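Local coordinates for protein putative phosphatase (DUF442) (Shewanella putrefaciens CN-32, PDB 3GXH) that is probably a phosphatase of the dual-specificity and tyrosine phosphatase superfamily, hydrolysing phosphate esters of a substrate that is not known, at residues G26-E30 / Q31-L35; P57-G60 / K61-Q65; D84-A87 / F88-A91. All coordinates share one frame; numbering follows the deposited sequence. Where two conformers were deposited one is given.

Contact 1: G26-E30 / Q31-L35; sequences GLPNE and QQFSL. With EDO (1,2-ethanediol), chain G.
Pro28 CB lies over one face of the Phe33 ring, 3.9 Å from the ring centroid and only 16° off the normal, a CH-pi contact in which the pyrrolidine crosses the phenyl group at about a right angle. Pro28 CG also packs against the ring, 3.8 Å from Phe33 CE1, while the carbonyl oxygens of Asn29 and Glu30 approach the ring obliquely. The other flat pair is polar: the amides of Asn29 and Gln32 are stacked, their planes 24° apart, and each accepts from the other's backbone. Asn29 is the N-cap of helix 30-38. Its CG stands between its own backbone N and carbonyl carbon (chi1 65°), which turns the amide back over the first turn, and Asn29 OD1 accepts from Gln32 N at 2.9 Å, nearly along the C=O axis. In return, Asn29 N donates to Gln32 OE1 at 2.9 Å, tilted out of the amide plane. The two bonds make a capping box, with glutamine at its closing position. A water bridges Gln32 OE1 and Leu27 O, so the glutamine oxygen is gripped by two donors; Leu27 O also accepts from O1 of an ethanediol, probably left by the crystallisation liquor. A second water links Glu30 O to Ser34 OG. Pro28 O accepts from His56 NE2, and the Pro28 ring rests on Leu101 and His103 of strand 100-103. Proline, with no N-H to satisfy, suits this buried approach, whereas the amides of Asn29 and Gln32 satisfy backbone groups that the helix alone would leave without partners, consistent with a role in setting where the helix begins.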
loop_
_atom_site.group_PDB
_atom_site.type_symbol
_atom_site.label_atom_id
_atom_site.label_comp_id
_atom_site.label_asym_id
_atom_site.label_seq_id
_atom_site.Cartn_x
_atom_site.Cartn_y
_atom_site.Cartn_z
ATOM N N GLY A 26 -5.334 1.672 -4.981
ATOM C CA GLY A 26 -6.324 0.638 -5.052
ATOM C C GLY A 26 -5.937 -0.455 -6.015
ATOM O O GLY A 26 -4.776 -0.658 -6.354
ATOM N N LEU A 27 -6.926 -1.250 -6.473
ATOM C CA LEU A 27 -6.591 -2.517 -7.123
ATOM C C LEU A 27 -6.253 -2.344 -8.589
ATOM O O LEU A 27 -7.136 -1.981 -9.365
ATOM C CB LEU A 27 -7.787 -3.474 -6.994
ATOM C CG LEU A 27 -7.619 -4.882 -7.599
ATOM C CD1 LEU A 27 -6.442 -5.581 -7.003
ATOM C CD2 LEU A 27 -8.910 -5.664 -7.362
ATOM N N PRO A 28 -5.023 -2.617 -9.002
ATOM C CA PRO A 28 -4.733 -2.594 -10.442
ATOM C C PRO A 28 -5.441 -3.703 -11.180
ATOM O O PRO A 28 -5.546 -4.788 -10.616
ATOM C CB PRO A 28 -3.186 -2.755 -10.525
ATOM C CG PRO A 28 -2.744 -2.373 -9.118
ATOM C CD PRO A 28 -3.812 -2.941 -8.247
ATOM N N ASN A 29 -5.968 -3.467 -12.375
ATOM C CA ASN A 29 -6.391 -4.557 -13.219
ATOM C C ASN A 29 -5.166 -5.189 -13.865
ATOM O O ASN A 29 -4.029 -4.769 -13.670
ATOM C CB ASN A 29 -7.436 -4.076 -14.229
ATOM C CG ASN A 29 -6.923 -3.091 -15.208
ATOM O OD1 ASN A 29 -5.761 -3.094 -15.611
ATOM N ND2 ASN A 29 -7.823 -2.215 -15.637
ATOM N N GLU A 30 -5.353 -6.274 -14.605
ATOM C CA GLU A 30 -4.260 -7.038 -15.123
ATOM C C GLU A 30 -3.335 -6.214 -15.983
ATOM O O GLU A 30 -2.102 -6.204 -15.797
ATOM C CB GLU A 30 -4.750 -8.283 -15.888
ATOM C CG GLU A 30 -3.609 -9.108 -16.472
ATOM C CD GLU A 30 -4.043 -10.461 -17.022
ATOM O OE1 GLU A 30 -5.197 -10.908 -16.779
ATOM O OE2 GLU A 30 -3.210 -11.098 -17.721
ATOM N N GLN A 31 -3.877 -5.475 -16.933
ATOM C CA GLN A 31 -3.050 -4.657 -17.818
ATOM C C GLN A 31 -2.286 -3.590 -17.072
ATOM O O GLN A 31 -1.163 -3.238 -17.453
ATOM C CB GLN A 31 -3.904 -4.111 -18.966
ATOM C CG GLN A 31 -5.092 -3.448 -18.607
ATOM C CD GLN A 31 -6.377 -4.366 -18.361
ATOM O OE1 GLN A 31 -6.359 -5.665 -18.111
ATOM N NE2 GLN A 31 -7.536 -3.658 -18.353
ATOM N N GLN A 32 -2.858 -3.082 -16.004
ATOM C CA GLN A 32 -2.203 -2.049 -15.184
ATOM C C GLN A 32 -0.945 -2.591 -14.480
ATOM O O GLN A 32 -0.024 -1.824 -14.195
ATOM C CB GLN A 32 -3.168 -1.376 -14.201
ATOM C CG GLN A 32 -4.164 -0.509 -14.937
ATOM C CD GLN A 32 -5.298 -0.061 -14.099
ATOM O OE1 GLN A 32 -5.645 -0.722 -13.120
ATOM N NE2 GLN A 32 -5.925 1.077 -14.504
ATOM N N PHE A 33 -0.859 -3.901 -14.219
ATOM C CA PHE A 33 0.384 -4.406 -13.663
ATOM C C PHE A 33 1.526 -4.248 -14.657
ATOM O O PHE A 33 2.666 -4.000 -14.255
ATOM C CB PHE A 33 0.240 -5.860 -13.237
ATOM C CG PHE A 33 -0.553 -6.035 -11.993
ATOM C CD1 PHE A 33 -0.115 -5.489 -10.799
ATOM C CD2 PHE A 33 -1.740 -6.760 -11.951
ATOM C CE1 PHE A 33 -0.846 -5.617 -9.597
ATOM C CE2 PHE A 33 -2.471 -6.850 -10.744
ATOM C CZ PHE A 33 -2.014 -6.279 -9.598
ATOM N N SER A 34 1.251 -4.423 -15.941
ATOM C CA SER A 34 2.283 -4.143 -16.954
ATOM C C SER A 34 2.705 -2.677 -16.964
ATOM O O SER A 34 3.890 -2.354 -17.138
ATOM C CB SER A 34 1.805 -4.602 -18.331
ATOM O OG SER A 34 1.814 -6.034 -18.366
ATOM N N LEU A 35 1.745 -1.778 -16.774
ATOM C CA LEU A 35 2.065 -0.340 -16.732
ATOM C C LEU A 35 2.969 -0.052 -15.518
ATOM O O LEU A 35 3.920 0.719 -15.590
ATOM C CB LEU A 35 0.791 0.516 -16.628
ATOM C CG LEU A 35 -0.199 0.373 -17.794
ATOM C CD1 LEU A 35 -1.388 1.265 -17.484
ATOM C CD2 LEU A 35 0.474 0.795 -19.097
HETATM C C1 EDO G . -10.188 -3.094 -9.932
HETATM O O1 EDO G . -9.222 -3.264 -10.737
HETATM C C2 EDO G . -10.470 -1.591 -9.739
HETATM O O2 EDO G . -11.584 -1.467 -8.879
HETATM O O HOH W 1 -7.210 0.224 -11.032
HETATM O O HOH W 2 -0.082 -7.528 -17.082
#

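Contact 2: P57-G60 / K61-Q65; sequences PDEG and KLVTQ
Asp58 reaches over the first turn of helix 59-65 to Lys61, as the N-cap residue of that helix. From Asp58 CB, 4.1 Å from Lys61 CB, the side chain extends with CG anti to the backbone N (chi1 -170°), and Asp58 CG comes within 3.5 Å of Lys61 CB. Asp58 OD1 then accepts from Lys61 N at 3.2 Å; the donor stands well above the carboxylate plane, 68° out of it, although the N-H itself points fairly straight at the oxygen. Asp58 OD2, the other oxygen, also lies against Lys61 CB. The lysine runs out extended and bends at its last torsion, leaving Lys61 NZ 6.7 Å from Asp58 OD2, so the two charges do not pair directly. Aspartate suits the cap because its short carboxylate can accept from an early helix N-H and would be expected to interact favourably with the positive end of the helix dipole. A turn further on, Thr64 OG1 donates to Gly60 O at 2.8 Å while Thr64 N binds the same oxygen from the opposite face of its plane, so one carbonyl is gripped twice; with chi1 61°, Thr64 OG1 is placed between its backbone N and carbonyl carbon, from where it reaches the carbonyl one turn back. On the buried side, Glu59 CG packs 3.9 Å from Val63 CG2, and Glu59 OE2 is hydrogen-bonded to His103 NE2. The helix is the crossover of the beta-alpha-beta unit between strands 43-46 and 69-72: Val63 lies against Val44 and Tyr70, Thr64 also touches Tyr70, and Leu62 meets Glu30 and Phe33 of helix 30-38.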
loop_
_atom_site.group_PDB
_atom_site.type_symbol
_atom_site.label_atom_id
_atom_site.label_comp_id
_atom_site.label_asym_id
_atom_site.label_seq_id
_atom_site.Cartn_x
_atom_site.Cartn_y
_atom_site.Cartn_z
ATOM N N PRO A 57 -8.234 -13.762 -8.924
ATOM C CA PRO A 57 -8.136 -15.166 -8.460
ATOM C C PRO A 57 -6.668 -15.536 -8.072
ATOM O O PRO A 57 -6.476 -16.364 -7.187
ATOM C CB PRO A 57 -8.594 -15.968 -9.642
ATOM C CG PRO A 57 -9.536 -15.053 -10.361
ATOM C CD PRO A 57 -8.962 -13.660 -10.186
ATOM N N ASP A 58 -5.688 -14.932 -8.729
ATOM C CA ASP A 58 -4.262 -15.182 -8.423
ATOM C C ASP A 58 -3.463 -13.947 -8.805
ATOM O O ASP A 58 -2.849 -13.881 -9.871
ATOM C CB ASP A 58 -3.800 -16.395 -9.171
ATOM C CG ASP A 58 -2.410 -16.884 -8.746
ATOM O OD1 ASP A 58 -1.744 -16.147 -7.984
ATOM O OD2 ASP A 58 -2.013 -17.969 -9.178
ATOM N N GLU A 59 -3.496 -12.969 -7.907
ATOM C CA GLU A 59 -2.796 -11.733 -8.156
ATOM C C GLU A 59 -1.305 -11.982 -8.347
ATOM O O GLU A 59 -0.656 -11.342 -9.196
ATOM C CB GLU A 59 -3.051 -10.691 -7.079
ATOM C CG GLU A 59 -2.260 -9.398 -7.392
ATOM C CD GLU A 59 -2.623 -8.222 -6.559
ATOM O OE1 GLU A 59 -3.818 -7.907 -6.395
ATOM O OE2 GLU A 59 -1.651 -7.566 -6.091
ATOM N N GLY A 60 -0.744 -12.867 -7.532
ATOM C CA GLY A 60 0.696 -13.105 -7.635
ATOM C C GLY A 60 1.157 -13.588 -8.991
ATOM O O GLY A 60 2.262 -13.265 -9.444
ATOM N N LYS A 61 0.324 -14.398 -9.653
ATOM C CA LYS A 61 0.583 -14.804 -10.991
ATOM C C LYS A 61 0.685 -13.594 -11.911
ATOM O O LYS A 61 1.602 -13.460 -12.718
ATOM C CB LYS A 61 -0.490 -15.779 -11.483
ATOM C CG LYS A 61 -0.287 -16.257 -12.902
ATOM C CD LYS A 61 -1.394 -17.258 -13.320
ATOM C CE LYS A 61 -1.178 -17.785 -14.754
ATOM N NZ LYS A 61 -1.671 -16.865 -15.814
ATOM N N LEU A 62 -0.275 -12.683 -11.788
ATOM C CA LEU A 62 -0.260 -11.492 -12.628
ATOM C C LEU A 62 0.975 -10.629 -12.366
ATOM O O LEU A 62 1.594 -10.090 -13.300
ATOM C CB LEU A 62 -1.517 -10.653 -12.432
ATOM C CG LEU A 62 -2.863 -11.373 -12.584
ATOM C CD1 LEU A 62 -4.053 -10.358 -12.410
ATOM C CD2 LEU A 62 -2.932 -12.111 -13.874
ATOM N N VAL A 63 1.331 -10.480 -11.093
ATOM C CA VAL A 63 2.453 -9.621 -10.693
ATOM C C VAL A 63 3.755 -10.231 -11.188
ATOM O O VAL A 63 4.612 -9.553 -11.765
ATOM C CB VAL A 63 2.464 -9.344 -9.180
ATOM C CG1 VAL A 63 3.802 -8.726 -8.709
ATOM C CG2 VAL A 63 1.250 -8.488 -8.808
ATOM N N THR A 64 3.944 -11.512 -10.967
ATOM C CA THR A 64 5.222 -12.168 -11.333
ATOM C C THR A 64 5.324 -12.314 -12.850
ATOM O O THR A 64 6.415 -12.086 -13.408
ATOM C CB THR A 64 5.483 -13.446 -10.504
ATOM O OG1 THR A 64 4.455 -14.362 -10.747
ATOM C CG2 THR A 64 5.633 -13.105 -8.983
ATOM N N GLN A 65 4.209 -12.551 -13.542
ATOM C CA GLN A 65 4.162 -12.544 -15.015
ATOM C C GLN A 65 4.561 -11.200 -15.611
ATOM O O GLN A 65 5.139 -11.159 -16.691
ATOM C CB GLN A 65 2.760 -12.883 -15.544
ATOM C CG GLN A 65 2.492 -14.370 -15.617
ATOM C CD GLN A 65 1.097 -14.699 -16.120
ATOM O OE1 GLN A 65 0.222 -13.826 -16.219
ATOM N NE2 GLN A 65 0.869 -15.973 -16.405
#

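Contact 3: D84-A87 / F88-A91; sequences DVEA and FFAA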
loop_
_atom_site.group_PDB
_atom_site.type_symbol
_atom_site.label_atom_id
_atom_site.label_comp_id
_atom_site.label_asym_id
_atom_site.label_seq_id
_atom_site.Cartn_x
_atom_site.Cartn_y
_atom_site.Cartn_z
ATOM N N ASP A 84 0.176 -7.127 11.439
ATOM C CA ASP A 84 0.075 -6.889 9.987
ATOM C C ASP A 84 0.976 -5.720 9.572
ATOM O O ASP A 84 1.678 -5.748 8.573
ATOM C CB ASP A 84 -1.345 -6.563 9.518
ATOM C CG ASP A 84 -2.373 -7.643 9.869
ATOM O OD1 ASP A 84 -2.002 -8.860 9.844
ATOM O OD2 ASP A 84 -3.565 -7.257 10.103
ATOM N N VAL A 85 0.897 -4.658 10.361
ATOM C CA VAL A 85 1.737 -3.483 10.125
ATOM C C VAL A 85 3.217 -3.849 10.202
ATOM O O VAL A 85 4.010 -3.496 9.319
ATOM C CB VAL A 85 1.372 -2.333 11.073
ATOM C CG1 VAL A 85 2.312 -1.108 10.852
ATOM C CG2 VAL A 85 -0.092 -1.926 10.885
ATOM N N GLU A 86 3.589 -4.591 11.233
ATOM C CA GLU A 86 4.972 -5.054 11.400
ATOM C C GLU A 86 5.447 -5.938 10.248
ATOM O O GLU A 86 6.564 -5.813 9.790
ATOM C CB GLU A 86 5.131 -5.808 12.716
ATOM C CG GLU A 86 5.010 -4.916 13.936
ATOM C CD GLU A 86 6.178 -3.963 14.096
ATOM O OE1 GLU A 86 7.289 -4.280 13.605
ATOM O OE2 GLU A 86 5.975 -2.893 14.723
ATOM N N ALA A 87 4.562 -6.804 9.764
ATOM C CA ALA A 87 4.891 -7.624 8.638
ATOM C C ALA A 87 5.159 -6.760 7.388
ATOM O O ALA A 87 6.076 -6.997 6.597
ATOM C CB ALA A 87 3.737 -8.698 8.384
ATOM N N PHE A 88 4.338 -5.736 7.200
ATOM C CA PHE A 88 4.607 -4.772 6.128
ATOM C C PHE A 88 5.941 -4.069 6.300
ATOM O O PHE A 88 6.702 -3.916 5.364
ATOM C CB PHE A 88 3.439 -3.759 6.060
ATOM C CG PHE A 88 3.661 -2.628 5.123
ATOM C CD1 PHE A 88 3.779 -2.851 3.760
ATOM C CD2 PHE A 88 3.677 -1.307 5.585
ATOM C CE1 PHE A 88 4.026 -1.781 2.878
ATOM C CE2 PHE A 88 3.907 -0.232 4.705
ATOM C CZ PHE A 88 4.076 -0.473 3.361
ATOM N N PHE A 89 6.206 -3.595 7.503
ATOM C CA PHE A 89 7.474 -2.941 7.746
ATOM C C PHE A 89 8.673 -3.848 7.461
ATOM O O PHE A 89 9.652 -3.440 6.807
ATOM C CB PHE A 89 7.607 -2.480 9.205
ATOM C CG PHE A 89 6.696 -1.355 9.654
ATOM C CD1 PHE A 89 5.924 -0.581 8.802
ATOM C CD2 PHE A 89 6.653 -1.071 11.015
ATOM C CE1 PHE A 89 5.171 0.453 9.290
ATOM C CE2 PHE A 89 5.884 -0.035 11.511
ATOM C CZ PHE A 89 5.116 0.722 10.626
ATOM N N ALA A 90 8.545 -5.133 7.827
ATOM C CA ALA A 90 9.601 -6.101 7.550
ATOM C C ALA A 90 9.754 -6.344 6.073
ATOM O O ALA A 90 10.862 -6.505 5.576
ATOM C CB ALA A 90 9.356 -7.428 8.315
ATOM N N ALA A 91 8.636 -6.386 5.342
ATOM C CA ALA A 91 8.723 -6.569 3.904
ATOM C C ALA A 91 9.409 -5.372 3.236
ATOM O O ALA A 91 10.220 -5.520 2.327
ATOM C CB ALA A 91 7.328 -6.786 3.299
#
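Phe89 and Val85, one turn apart on helix 82-94, lie side by side and point the same way, and the valine covers one face of the ring. Val85 CG1 sits 3.3 Å above the plane of the Phe89 ring, offset toward the rim, and is 3.8 Å from the centroid at 27° off the normal, a CH-pi contact. The ring atom closest to Val85 CG1 is Phe89 CZ, at 3.4 Å, so the packing is snug at the far end of the ring. The torsions explain the fit: Val85 carries CG1 anti to its backbone N (chi1 178°), leaning it along the helix toward the next turn, whereas Phe89 has CG beside its own N (chi1 -68°), which swings the ring back toward the preceding turn. Beneath them Phe89 N donates to Val85 O at 2.9 Å, in the carbonyl plane, so backbone and side chains join the same two residues. Phe88 sends its ring another way. Its part here is made by the methylene, Phe88 CB lying 3.3 Å from Val85 O, and by the backbone. Phe88 N donates to Asp84 O at 3.0 Å. The Phe88 ring instead reaches Tyr117 of helix 108-120, which Phe89 also touches. Lys120 of that helix makes a cation-pi contact with Phe89. Glu86, modelled in two conformers, lies near the Phe89 ring and makes a long, weak ion pair with Lys154. A branched valine and a broad aromatic suit this buried flank, and small Ala87 and Ala91 let the helix come close to Ile73. The chemistry is thus mainly dispersion between apolar groups on a regular helical backbone, and the nearby lysine would add an electrostatic attraction through the pi electrons of Phe89.

Contacts 1 and 2 are neighbours, with centres 10 Å apart, and they touch: Phe33 of 31-35 packs on Glu59 and Val63, and Glu30 on Leu62, so two helix starts lean on each other beside strand 100-103, whose His103 meets both Leu27 and Glu59. Each is partly buried and opens with a side-chain cap, a neutral amide box in contact 1 but a carboxylate in contact 2. Contact 3 lies apart, its nearest atoms about 12 Å from contact 2 and 13 Å from contact 1. Lying within a helix, it rests on regular backbone bonds and aromatic packing toward helix 108-120, with more buried residues.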